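Local coordinates for protein S-adenosylmethionine-dependent methyltransferase (Clostridium acetobutylicum, PDB 1Y8C) that probably transfers methyl groups from S-adenosylmethionine to a substrate not yet identified, as a member of the Rossmann-like class of methyltransferases, at residues A[22-27]-A[223-228]; A[217-223]-A[238-244]; A[38-44]-A[100-106]; A[122-126]-A[137-141]. All coordinates share one frame. Residue numbers count along the deposited sequence, not the author numbering.

Interaction 1: A[22-27]-A[223-228]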
# COMPACT_ATOMS: atom_id res chain seq x y z
N LYS A 22 9.48 9.37 5.08
CA LYS A 22 9.27 10.24 3.93
C LYS A 22 7.80 10.23 3.52
O LYS A 22 7.17 11.29 3.41
CB LYS A 22 10.13 9.82 2.75
CG LYS A 22 9.79 10.60 1.49
CD LYS A 22 10.46 10.04 0.27
CE LYS A 22 10.01 10.81 -0.97
NZ LYS A 22 10.56 10.24 -2.23
N TRP A 23 7.25 9.04 3.29
CA TRP A 23 5.86 8.92 2.88
C TRP A 23 4.92 9.48 3.94
O TRP A 23 4.04 10.29 3.63
CB TRP A 23 5.51 7.46 2.58
CG TRP A 23 6.19 6.90 1.36
CD1 TRP A 23 7.26 7.43 0.69
CD2 TRP A 23 5.89 5.66 0.70
NE1 TRP A 23 7.64 6.59 -0.33
CE2 TRP A 23 6.81 5.49 -0.35
CE3 TRP A 23 4.92 4.66 0.91
CZ2 TRP A 23 6.81 4.38 -1.20
CZ3 TRP A 23 4.91 3.55 0.07
CH2 TRP A 23 5.85 3.42 -0.98
N SER A 24 5.09 9.06 5.19
CA SER A 24 4.20 9.56 6.23
C SER A 24 4.26 11.09 6.30
O SER A 24 3.22 11.74 6.35
CB SER A 24 4.53 8.92 7.59
OG SER A 24 5.91 8.94 7.88
N ASP A 25 5.46 11.67 6.26
CA ASP A 25 5.57 13.13 6.31
C ASP A 25 4.87 13.75 5.12
O ASP A 25 4.14 14.73 5.26
CB ASP A 25 7.03 13.57 6.31
CG ASP A 25 7.77 13.13 7.57
OD1 ASP A 25 7.13 12.48 8.44
OD2 ASP A 25 8.98 13.42 7.69
N PHE A 26 5.09 13.18 3.93
CA PHE A 26 4.44 13.71 2.74
C PHE A 26 2.93 13.68 2.95
O PHE A 26 2.24 14.63 2.59
CB PHE A 26 4.77 12.87 1.51
CG PHE A 26 4.03 13.31 0.27
CD1 PHE A 26 4.43 14.45 -0.43
CD2 PHE A 26 2.93 12.60 -0.20
CE1 PHE A 26 3.75 14.87 -1.58
CE2 PHE A 26 2.24 13.02 -1.34
CZ PHE A 26 2.66 14.15 -2.04
N ILE A 27 2.43 12.60 3.52
CA ILE A 27 0.99 12.47 3.73
C ILE A 27 0.48 13.49 4.73
O ILE A 27 -0.55 14.13 4.49
CB ILE A 27 0.61 11.07 4.22
CG1 ILE A 27 1.04 10.02 3.19
CG2 ILE A 27 -0.89 10.99 4.42
CD1 ILE A 27 1.03 8.61 3.72
N VAL A 223 0.89 12.82 -8.14
CA VAL A 223 2.33 13.04 -8.15
C VAL A 223 3.18 11.78 -8.30
O VAL A 223 2.67 10.66 -8.38
CB VAL A 223 2.77 13.74 -6.87
CG1 VAL A 223 1.97 15.02 -6.68
CG2 VAL A 223 2.61 12.80 -5.67
N ASP A 224 4.49 11.99 -8.31
CA ASP A 224 5.46 10.91 -8.45
C ASP A 224 5.98 10.45 -7.09
O ASP A 224 6.61 11.21 -6.36
CB ASP A 224 6.64 11.37 -9.31
CG ASP A 224 7.57 10.23 -9.67
OD1 ASP A 224 7.99 9.46 -8.76
OD2 ASP A 224 7.91 10.10 -10.87
N CYS A 225 5.71 9.19 -6.79
CA CYS A 225 6.14 8.57 -5.55
C CYS A 225 6.30 9.47 -4.33
O CYS A 225 7.41 9.80 -3.92
CB CYS A 225 7.45 7.84 -5.81
SG CYS A 225 7.94 6.74 -4.48
N TYR A 226 5.16 9.85 -3.76
CA TYR A 226 5.07 10.69 -2.56
C TYR A 226 5.98 11.93 -2.50
O TYR A 226 6.82 12.07 -1.62
CB TYR A 226 5.30 9.82 -1.31
CG TYR A 226 4.26 8.72 -1.15
CD1 TYR A 226 4.37 7.52 -1.86
CD2 TYR A 226 3.15 8.90 -0.32
CE1 TYR A 226 3.39 6.53 -1.76
CE2 TYR A 226 2.16 7.92 -0.22
CZ TYR A 226 2.28 6.74 -0.94
OH TYR A 226 1.27 5.80 -0.86
N SER A 227 5.78 12.84 -3.44
CA SER A 227 6.56 14.06 -3.50
C SER A 227 5.82 15.00 -4.42
O SER A 227 4.88 14.60 -5.12
CB SER A 227 7.96 13.79 -4.05
OG SER A 227 7.92 13.54 -5.44
N ASN A 228 6.24 16.26 -4.44
CA ASN A 228 5.61 17.26 -5.29
C ASN A 228 5.91 17.03 -6.76
O ASN A 228 5.22 17.56 -7.62
CB ASN A 228 6.08 18.65 -4.90
CG ASN A 228 5.58 19.07 -3.53
OD1 ASN A 228 6.21 19.90 -2.86
ND2 ASN A 228 4.45 18.52 -3.11
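The knob here is the ring of Tyr-226, which projects from the loop after strand 217-224 and drops into a hollow on helix 20-32 bounded by Trp-23, Phe-26 and Ile-27. Trp-23 forms one wall: its five-membered ring and the Tyr-226 ring make an offset stack, centroids 4.0 Å apart and planes at 12°. The fit is tight enough for the CB of each residue to lie over the other's ring as a CH-pi contact. Ile-27 CD1, 4.2 Å from Tyr-226 CE2, and Phe-26 CD2, 3.7 Å from Tyr-226 CD2, close the rest of the hollow.

Phe-26 returns the favour. Its CB points at the loop, and the ring lies under the backbone there, with Tyr-226 O and Ser-227 N over one face and Phe-26 CZ 3.9 Å from Val-223 CG2. Cys-225 SG sits obliquely beside the indole, 4.2 Å from Trp-23 NE1. No hydrogen bond crosses between the segments, so shape does the work.

The Tyr-226 ring thus lies between helix 20-32 and the sheet, its hydroxyl hydrogen-bonded to Asp-141 on strand 136-143, while Ile-27 carries the helix onto Ile-139 of that strand and Leu-55 of helix 52-55.

Interaction 2: A[217-223]-A[238-244]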
# COMPACT_ATOMS: atom_id res chain seq x y z
N LEU A 217 -15.28 9.80 -6.71
CA LEU A 217 -14.12 10.41 -6.09
C LEU A 217 -13.44 11.40 -7.06
O LEU A 217 -13.29 11.11 -8.24
CB LEU A 217 -13.13 9.33 -5.67
CG LEU A 217 -13.67 8.40 -4.58
CD1 LEU A 217 -12.71 7.26 -4.32
CD2 LEU A 217 -13.89 9.21 -3.32
N ASN A 218 -13.04 12.56 -6.55
CA ASN A 218 -12.38 13.58 -7.38
C ASN A 218 -10.87 13.63 -7.10
O ASN A 218 -10.44 13.52 -5.94
CB ASN A 218 -13.01 14.96 -7.13
CG ASN A 218 -12.38 16.07 -7.98
OD1 ASN A 218 -12.41 16.03 -9.21
ND2 ASN A 218 -11.82 17.09 -7.31
N ILE A 219 -10.06 13.80 -8.14
CA ILE A 219 -8.61 13.85 -7.98
C ILE A 219 -8.13 15.23 -7.51
O ILE A 219 -8.45 16.25 -8.11
CB ILE A 219 -7.87 13.48 -9.29
CG1 ILE A 219 -8.28 12.08 -9.73
CG2 ILE A 219 -6.36 13.51 -9.07
CD1 ILE A 219 -7.63 11.65 -11.02
N LEU A 220 -7.37 15.23 -6.42
CA LEU A 220 -6.85 16.47 -5.86
C LEU A 220 -5.39 16.65 -6.26
O LEU A 220 -4.84 17.75 -6.19
CB LEU A 220 -6.97 16.45 -4.33
CG LEU A 220 -7.96 17.44 -3.70
CD1 LEU A 220 -9.33 17.33 -4.35
CD2 LEU A 220 -8.05 17.17 -2.21
N ASP A 221 -4.76 15.57 -6.67
CA ASP A 221 -3.38 15.64 -7.08
C ASP A 221 -2.89 14.26 -7.47
O ASP A 221 -3.33 13.26 -6.92
CB ASP A 221 -2.51 16.20 -5.96
CG ASP A 221 -1.37 17.08 -6.48
OD1 ASP A 221 -0.82 16.77 -7.56
OD2 ASP A 221 -1.04 18.08 -5.81
N LYS A 222 -1.99 14.25 -8.45
CA LYS A 222 -1.39 13.03 -8.97
C LYS A 222 0.11 13.31 -9.10
O LYS A 222 0.55 13.95 -10.06
CB LYS A 222 -1.98 12.70 -10.34
CG LYS A 222 -1.42 11.41 -10.91
CD LYS A 222 -2.12 10.96 -12.18
CE LYS A 222 -1.95 11.95 -13.33
NZ LYS A 222 -2.48 11.41 -14.62
N VAL A 223 0.89 12.82 -8.14
CA VAL A 223 2.33 13.04 -8.15
C VAL A 223 3.18 11.78 -8.30
O VAL A 223 2.67 10.66 -8.38
CB VAL A 223 2.77 13.74 -6.87
CG1 VAL A 223 1.97 15.02 -6.68
CG2 VAL A 223 2.61 12.80 -5.67
N ILE A 238 3.06 5.90 -8.70
CA ILE A 238 2.18 7.04 -8.71
C ILE A 238 1.36 7.19 -7.44
O ILE A 238 0.70 6.25 -7.00
CB ILE A 238 1.24 6.98 -9.93
CG1 ILE A 238 2.07 7.02 -11.22
CG2 ILE A 238 0.23 8.11 -9.86
CD1 ILE A 238 1.31 6.78 -12.51
N THR A 239 1.42 8.37 -6.83
CA THR A 239 0.64 8.60 -5.62
C THR A 239 -0.55 9.49 -5.91
O THR A 239 -0.39 10.64 -6.30
CB THR A 239 1.48 9.24 -4.52
OG1 THR A 239 2.50 8.32 -4.09
CG2 THR A 239 0.58 9.58 -3.33
N TYR A 240 -1.74 8.94 -5.73
CA TYR A 240 -2.97 9.69 -5.95
C TYR A 240 -3.50 10.26 -4.63
O TYR A 240 -3.37 9.66 -3.56
CB TYR A 240 -4.07 8.80 -6.53
CG TYR A 240 -3.97 8.52 -8.01
CD1 TYR A 240 -3.25 7.42 -8.49
CD2 TYR A 240 -4.62 9.34 -8.93
CE1 TYR A 240 -3.19 7.13 -9.85
CE2 TYR A 240 -4.57 9.06 -10.30
CZ TYR A 240 -3.86 7.95 -10.74
OH TYR A 240 -3.84 7.68 -12.09
N LEU A 241 -4.12 11.43 -4.74
CA LEU A 241 -4.71 12.10 -3.61
C LEU A 241 -6.12 12.51 -4.05
O LEU A 241 -6.29 13.36 -4.91
CB LEU A 241 -3.90 13.34 -3.27
CG LEU A 241 -3.93 13.60 -1.77
CD1 LEU A 241 -2.50 13.83 -1.29
CD2 LEU A 241 -4.84 14.78 -1.45
N VAL A 242 -7.13 11.89 -3.44
CA VAL A 242 -8.51 12.17 -3.80
C VAL A 242 -9.41 12.49 -2.61
O VAL A 242 -9.02 12.31 -1.45
CB VAL A 242 -9.12 10.98 -4.59
CG1 VAL A 242 -8.10 10.45 -5.58
CG2 VAL A 242 -9.56 9.89 -3.62
N LYS A 243 -10.62 12.95 -2.93
CA LYS A 243 -11.62 13.29 -1.92
C LYS A 243 -13.02 13.04 -2.47
O LYS A 243 -13.18 12.76 -3.66
CB LYS A 243 -11.51 14.76 -1.50
CG LYS A 243 -11.73 15.76 -2.61
CD LYS A 243 -12.24 17.10 -2.08
CE LYS A 243 -11.32 17.69 -1.00
NZ LYS A 243 -11.64 17.27 0.40
N LEU A 244 -14.02 13.14 -1.60
CA LEU A 244 -15.41 12.92 -2.00
C LEU A 244 -15.87 13.99 -2.95
O LEU A 244 -15.83 15.17 -2.62
CB LEU A 244 -16.31 12.94 -0.78
CG LEU A 244 -17.04 11.64 -0.47
CD1 LEU A 244 -16.08 10.47 -0.49
CD2 LEU A 244 -17.68 11.80 0.89
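Strands 217-224 and 237-244 run antiparallel, and a classic beta bulge interrupts their ladder: Leu-220 and Asp-221 both face Leu-241. Leu-241 O takes a short bond from Leu-220 N (2.6 Å) and a weak one from Asp-221 N (3.2 Å). Regular pairing resumes on both sides, with Asn-218 bonded to Lys-243 and Val-223 to Thr-239.

Around the bulge three side chains lie between rotamer wells. Leu-220 has chi1 at -113° and Asp-221 at -144°, and Leu-241 opposite them is off-rotamer as well (-147°). In this pose Leu-220 CB lies 4.0 Å from Leu-241 CD2, and Leu-220 CD1 reaches 3.4 Å from Lys-243 CG; the p chi1 and folded chain of Lys-243 bring its aliphatic part alongside.

On the face carrying Ile-219, Lys-222, Tyr-240 and Val-242 the shapes are cleaner. Lys-222 is t, t and then p at chi3; the chain crosses one face of the Tyr-240 ring, Lys-222 CD coming 3.6 Å from Tyr-240 CE2, while the m,t side chain of Ile-219 brings CD1 to the ring's edge. The polar ends of Lys-222 and Tyr-240 go to helix 205-214: Lys-222 in a salt bridge with Glu-205, Tyr-240 in a hydrogen bond with Glu-209. Strand 217-224 forms one margin of the seven-stranded sheet; strand 237-244 lies between it and strand 136-143, with helix 205-214 packed over the Tyr-240 face.

Interaction 3: A[38-44]-A[100-106]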
# COMPACT_ATOMS: atom_id res chain seq x y z
N PHE A 38 -7.53 16.14 12.24
CA PHE A 38 -6.96 14.85 12.61
C PHE A 38 -7.73 14.02 13.64
O PHE A 38 -7.18 13.61 14.66
CB PHE A 38 -5.51 15.04 13.05
CG PHE A 38 -4.62 15.61 11.96
CD1 PHE A 38 -4.72 16.95 11.59
CD2 PHE A 38 -3.72 14.80 11.28
CE1 PHE A 38 -3.94 17.47 10.56
CE2 PHE A 38 -2.94 15.31 10.25
CZ PHE A 38 -3.05 16.65 9.89
N ASP A 39 -9.00 13.74 13.35
CA ASP A 39 -9.79 12.94 14.26
C ASP A 39 -9.74 11.46 13.97
O ASP A 39 -9.35 10.67 14.83
CB ASP A 39 -11.25 13.40 14.25
CG ASP A 39 -11.45 14.68 15.03
OD1 ASP A 39 -10.84 14.81 16.11
OD2 ASP A 39 -12.22 15.55 14.57
N ASP A 40 -10.12 11.06 12.76
CA ASP A 40 -10.15 9.65 12.41
C ASP A 40 -9.33 9.22 11.20
O ASP A 40 -9.46 9.76 10.10
CB ASP A 40 -11.61 9.22 12.25
CG ASP A 40 -12.39 9.41 13.53
OD1 ASP A 40 -12.13 8.66 14.50
OD2 ASP A 40 -13.25 10.32 13.58
N TYR A 41 -8.49 8.22 11.44
CA TYR A 41 -7.58 7.66 10.45
C TYR A 41 -7.74 6.16 10.20
O TYR A 41 -7.71 5.35 11.14
CB TYR A 41 -6.13 7.96 10.87
CG TYR A 41 -5.10 7.19 10.08
CD1 TYR A 41 -5.05 7.27 8.68
CD2 TYR A 41 -4.16 6.37 10.72
CE1 TYR A 41 -4.09 6.57 7.94
CE2 TYR A 41 -3.20 5.66 9.99
CZ TYR A 41 -3.18 5.77 8.60
OH TYR A 41 -2.24 5.08 7.86
N LEU A 42 -7.87 5.79 8.93
CA LEU A 42 -8.00 4.41 8.51
C LEU A 42 -6.90 4.05 7.50
O LEU A 42 -6.75 4.69 6.45
CB LEU A 42 -9.35 4.17 7.84
CG LEU A 42 -9.52 2.82 7.12
CD1 LEU A 42 -9.72 1.72 8.14
CD2 LEU A 42 -10.70 2.88 6.16
N ASP A 43 -6.15 3.01 7.82
CA ASP A 43 -5.12 2.55 6.92
C ASP A 43 -5.51 1.16 6.41
O ASP A 43 -5.56 0.21 7.18
CB ASP A 43 -3.78 2.51 7.65
CG ASP A 43 -2.66 2.04 6.76
OD1 ASP A 43 -2.77 2.25 5.53
OD2 ASP A 43 -1.68 1.48 7.29
N LEU A 44 -5.80 1.07 5.12
CA LEU A 44 -6.18 -0.19 4.48
C LEU A 44 -4.93 -0.91 4.02
O LEU A 44 -4.04 -0.29 3.44
CB LEU A 44 -7.03 0.07 3.24
CG LEU A 44 -8.34 0.81 3.42
CD1 LEU A 44 -8.83 1.30 2.06
CD2 LEU A 44 -9.35 -0.11 4.08
N ARG A 100 -17.81 3.16 10.17
CA ARG A 100 -17.07 4.32 10.63
C ARG A 100 -16.62 5.21 9.45
O ARG A 100 -16.39 4.72 8.35
CB ARG A 100 -15.86 3.82 11.42
CG ARG A 100 -15.00 4.88 12.08
CD ARG A 100 -15.77 5.64 13.14
NE ARG A 100 -14.87 6.26 14.11
CZ ARG A 100 -15.27 7.10 15.06
NH1 ARG A 100 -16.56 7.41 15.15
NH2 ARG A 100 -14.39 7.61 15.91
N LYS A 101 -16.53 6.51 9.69
CA LYS A 101 -16.11 7.45 8.66
C LYS A 101 -14.77 8.03 9.07
O LYS A 101 -14.48 8.13 10.26
CB LYS A 101 -17.10 8.60 8.50
CG LYS A 101 -18.48 8.22 8.03
CD LYS A 101 -18.50 7.94 6.55
CE LYS A 101 -19.94 7.98 6.01
NZ LYS A 101 -20.50 9.38 5.94
N PHE A 102 -13.96 8.42 8.10
CA PHE A 102 -12.66 8.96 8.42
C PHE A 102 -12.27 10.25 7.72
O PHE A 102 -12.89 10.66 6.73
CB PHE A 102 -11.59 7.91 8.13
CG PHE A 102 -11.85 6.58 8.76
CD1 PHE A 102 -12.69 5.65 8.15
CD2 PHE A 102 -11.26 6.25 9.98
CE1 PHE A 102 -12.91 4.41 8.73
CE2 PHE A 102 -11.48 5.02 10.57
CZ PHE A 102 -12.31 4.09 9.95
N ASP A 103 -11.23 10.87 8.25
CA ASP A 103 -10.70 12.12 7.72
C ASP A 103 -9.62 11.79 6.72
O ASP A 103 -9.48 12.46 5.70
CB ASP A 103 -10.11 12.95 8.85
CG ASP A 103 -11.16 13.38 9.85
OD1 ASP A 103 -12.02 14.20 9.45
OD2 ASP A 103 -11.14 12.90 11.01
N LEU A 104 -8.86 10.75 7.03
CA LEU A 104 -7.78 10.30 6.18
C LEU A 104 -7.81 8.79 6.00
O LEU A 104 -7.89 8.04 6.97
CB LEU A 104 -6.43 10.70 6.78
CG LEU A 104 -5.22 10.01 6.13
CD1 LEU A 104 -5.16 10.43 4.68
CD2 LEU A 104 -3.92 10.38 6.85
N ILE A 105 -7.75 8.35 4.75
CA ILE A 105 -7.72 6.93 4.44
C ILE A 105 -6.47 6.70 3.60
O ILE A 105 -6.22 7.43 2.63
CB ILE A 105 -8.97 6.47 3.64
CG1 ILE A 105 -10.23 6.64 4.49
CG2 ILE A 105 -8.82 5.03 3.21
CD1 ILE A 105 -11.53 6.33 3.76
N THR A 106 -5.65 5.72 3.99
CA THR A 106 -4.45 5.41 3.23
C THR A 106 -4.39 3.97 2.77
O THR A 106 -4.88 3.06 3.44
CB THR A 106 -3.12 5.65 4.00
OG1 THR A 106 -3.09 4.83 5.18
CG2 THR A 106 -2.95 7.09 4.36
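Two parallel strands meet here, 40-44 and 104-106, their axes 4.7 Å apart at closest approach and only 12° from alignment. The ladder zigzags as a parallel pair should: Leu-42 N bonds Leu-104 O (3.0 Å), Thr-106 N bonds Leu-42 O (2.9 Å) and Leu-44 N bonds Thr-106 O (2.8 Å). Where the second chain turns its corner at Asp-103, Asp-40 O accepts from both Asp-103 N (2.8 Å) and Leu-104 N (3.3 Å). The Asp-103 carboxylate bends back to the start of the first strand, OD2 lying 2.7 Å from Asp-40 N.

Among the side chains, Thr-106 ties the Tyr-41 face together: its OG1 receives the Tyr-41 OH (2.8 Å) and donates to Asp-43 OD1 (2.6 Å). On the other face Leu-42 CB sits squarely over the Phe-102 ring, 3.3 Å from its centroid, a close CH-pi contact, and Ile-105 CG2 touches Leu-42 CD2 (4.1 Å) and Leu-44 CD1 (3.9 Å). Arg-100 NH2 makes a salt bridge to Asp-40 OD1 at 2.9 Å, although Lys-133 is the stronger partner of Asp-40 and also pairs with Asp-103.

These are central strands of a Rossmann-like sheet, where in this family the first strand usually leads into the cofactor site. Strand 61-65 flanks 40-44 on its other edge, strand 136-143 lies beside 104-107 on its other side in the sheet, and helix 20-32 packs on Leu-104.

Interaction 4: A[122-126]-A[137-141]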
# COMPACT_ATOMS: atom_id res chain seq x y z
N LYS A 122 -13.48 -1.33 -8.68
CA LYS A 122 -14.56 -0.36 -8.64
C LYS A 122 -15.24 -0.43 -7.28
O LYS A 122 -15.49 0.59 -6.64
CB LYS A 122 -15.57 -0.64 -9.75
CG LYS A 122 -15.16 -0.08 -11.11
CD LYS A 122 -16.12 -0.48 -12.23
CE LYS A 122 -15.62 0.06 -13.58
NZ LYS A 122 -16.34 -0.50 -14.76
N LYS A 123 -15.52 -1.66 -6.83
CA LYS A 123 -16.16 -1.86 -5.54
C LYS A 123 -15.28 -1.23 -4.46
O LYS A 123 -15.77 -0.57 -3.54
CB LYS A 123 -16.34 -3.36 -5.28
CG LYS A 123 -17.36 -3.99 -6.22
CD LYS A 123 -17.53 -5.50 -6.03
CE LYS A 123 -18.17 -5.88 -4.69
NZ LYS A 123 -17.27 -5.77 -3.50
N TYR A 124 -13.98 -1.43 -4.61
CA TYR A 124 -12.98 -0.88 -3.71
C TYR A 124 -13.11 0.65 -3.61
O TYR A 124 -13.32 1.18 -2.53
CB TYR A 124 -11.60 -1.29 -4.24
CG TYR A 124 -10.43 -0.57 -3.64
CD1 TYR A 124 -10.04 -0.78 -2.33
CD2 TYR A 124 -9.65 0.28 -4.43
CE1 TYR A 124 -8.90 -0.17 -1.81
CE2 TYR A 124 -8.51 0.89 -3.94
CZ TYR A 124 -8.14 0.66 -2.63
OH TYR A 124 -6.98 1.24 -2.16
N PHE A 125 -12.99 1.36 -4.73
CA PHE A 125 -13.10 2.81 -4.71
C PHE A 125 -14.43 3.23 -4.13
O PHE A 125 -14.51 4.20 -3.37
CB PHE A 125 -12.95 3.40 -6.12
CG PHE A 125 -11.53 3.38 -6.64
CD1 PHE A 125 -11.28 3.25 -8.00
CD2 PHE A 125 -10.45 3.47 -5.76
CE1 PHE A 125 -9.98 3.20 -8.48
CE2 PHE A 125 -9.15 3.43 -6.24
CZ PHE A 125 -8.91 3.29 -7.60
N LYS A 126 -15.49 2.51 -4.48
CA LYS A 126 -16.80 2.84 -3.94
C LYS A 126 -16.78 2.60 -2.43
O LYS A 126 -17.25 3.44 -1.66
CB LYS A 126 -17.89 1.98 -4.60
CG LYS A 126 -19.29 2.30 -4.09
CD LYS A 126 -20.38 1.45 -4.73
CE LYS A 126 -21.69 1.50 -3.90
NZ LYS A 126 -22.19 2.91 -3.64
N VAL A 137 -9.77 13.10 3.07
CA VAL A 137 -8.84 12.80 1.99
C VAL A 137 -8.48 11.32 1.92
O VAL A 137 -8.39 10.65 2.95
CB VAL A 137 -7.54 13.63 2.14
CG1 VAL A 137 -6.55 13.27 1.04
CG2 VAL A 137 -7.86 15.11 2.08
N PHE A 138 -8.30 10.82 0.70
CA PHE A 138 -7.93 9.42 0.47
C PHE A 138 -6.63 9.38 -0.34
O PHE A 138 -6.58 9.88 -1.47
CB PHE A 138 -9.05 8.68 -0.28
CG PHE A 138 -8.65 7.29 -0.77
CD1 PHE A 138 -7.82 6.48 0.01
CD2 PHE A 138 -9.12 6.80 -1.99
CE1 PHE A 138 -7.46 5.19 -0.41
CE2 PHE A 138 -8.78 5.52 -2.43
CZ PHE A 138 -7.94 4.70 -1.63
N ILE A 139 -5.60 8.78 0.25
CA ILE A 139 -4.29 8.68 -0.38
C ILE A 139 -3.86 7.23 -0.62
O ILE A 139 -3.87 6.41 0.29
CB ILE A 139 -3.23 9.41 0.49
CG1 ILE A 139 -3.62 10.88 0.64
CG2 ILE A 139 -1.86 9.29 -0.13
CD1 ILE A 139 -2.67 11.70 1.50
N PHE A 140 -3.50 6.91 -1.86
CA PHE A 140 -3.07 5.56 -2.21
C PHE A 140 -2.07 5.61 -3.36
O PHE A 140 -2.04 6.58 -4.12
CB PHE A 140 -4.27 4.71 -2.61
CG PHE A 140 -4.85 5.06 -3.96
CD1 PHE A 140 -4.50 4.35 -5.10
CD2 PHE A 140 -5.76 6.11 -4.09
CE1 PHE A 140 -5.06 4.66 -6.34
CE2 PHE A 140 -6.33 6.43 -5.34
CZ PHE A 140 -5.98 5.71 -6.46
N ASP A 141 -1.25 4.57 -3.49
CA ASP A 141 -0.30 4.55 -4.59
C ASP A 141 -0.40 3.26 -5.36
O ASP A 141 -0.97 2.28 -4.89
CB ASP A 141 1.13 4.71 -4.08
CG ASP A 141 1.61 3.50 -3.30
OD1 ASP A 141 1.83 2.43 -3.90
OD2 ASP A 141 1.77 3.64 -2.07
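Strand 136-143 meets helix 118-129 through alternate residues. Val-137, at the start of the segment, does not touch residues 122-126; its side chain packs instead on Leu-241 of strand 237-244. Phe-138 comes next and points its CB at the helix. The edge of its ring receives both helical aromatics: Phe-138 CZ lies 3.6 Å from Tyr-124 OH, and Phe-138 CE2 lies 4.3 Å from Phe-125 CD2. Ile-139 turns to the other face of the sheet, where it meets Ile-27 of helix 20-32.

With Phe-140 the strand faces the helix again. Phe-125 CE2 stands over one face of the Phe-140 ring, 3.9 Å from Phe-140 CZ, in an oblique pairing with centroids 5.6 Å apart and planes at 50°. Tyr-124 OH also comes within 4.4 Å of Phe-140 CB, while its polar partner is Thr-112, by a weak hydrogen bond. Asp-141 again belongs to the opposite face, forming a salt bridge with Arg-237 and a hydrogen bond with Tyr-226.

The backbones themselves stay well apart, their axes 12.6 Å from each other at closest approach and 146° between directions, and four large aromatic side chains bridge the gap. Since strand 104-107, the helix and strand 136-143 follow in order, and the two strands are parallel neighbours in one sheet, this is the helix-on-sheet packing of a beta-alpha-beta crossover, the repeating unit of the Rossmann-like methyltransferase fold.

All four contacts bear on one seven-stranded sheet. Interactions 3 and 4 are buried: the first joins neighbouring parallel strands by backbone bonds and a dense polar network, the second lays a helix on the sheet through four aromatic side chains, with no hydrogen bond between the segments. Interactions 1 and 2 are only partly buried; they share Val-223 and strand 217-224, one closing the sheet's margin with an antiparallel ladder, the other docking the following loop on helix 20-32 without a cross-segment hydrogen bond. Strand 136-143 ties them together: it bonds through Ile-139 N to Ile-105 O of interaction 3 (2.8 Å), through Phe-138 N to Val-242 O of interaction 2 (2.7 Å), and its Asp-141 OD2 meets Tyr-226 OH of interaction 1 (2.5 Å).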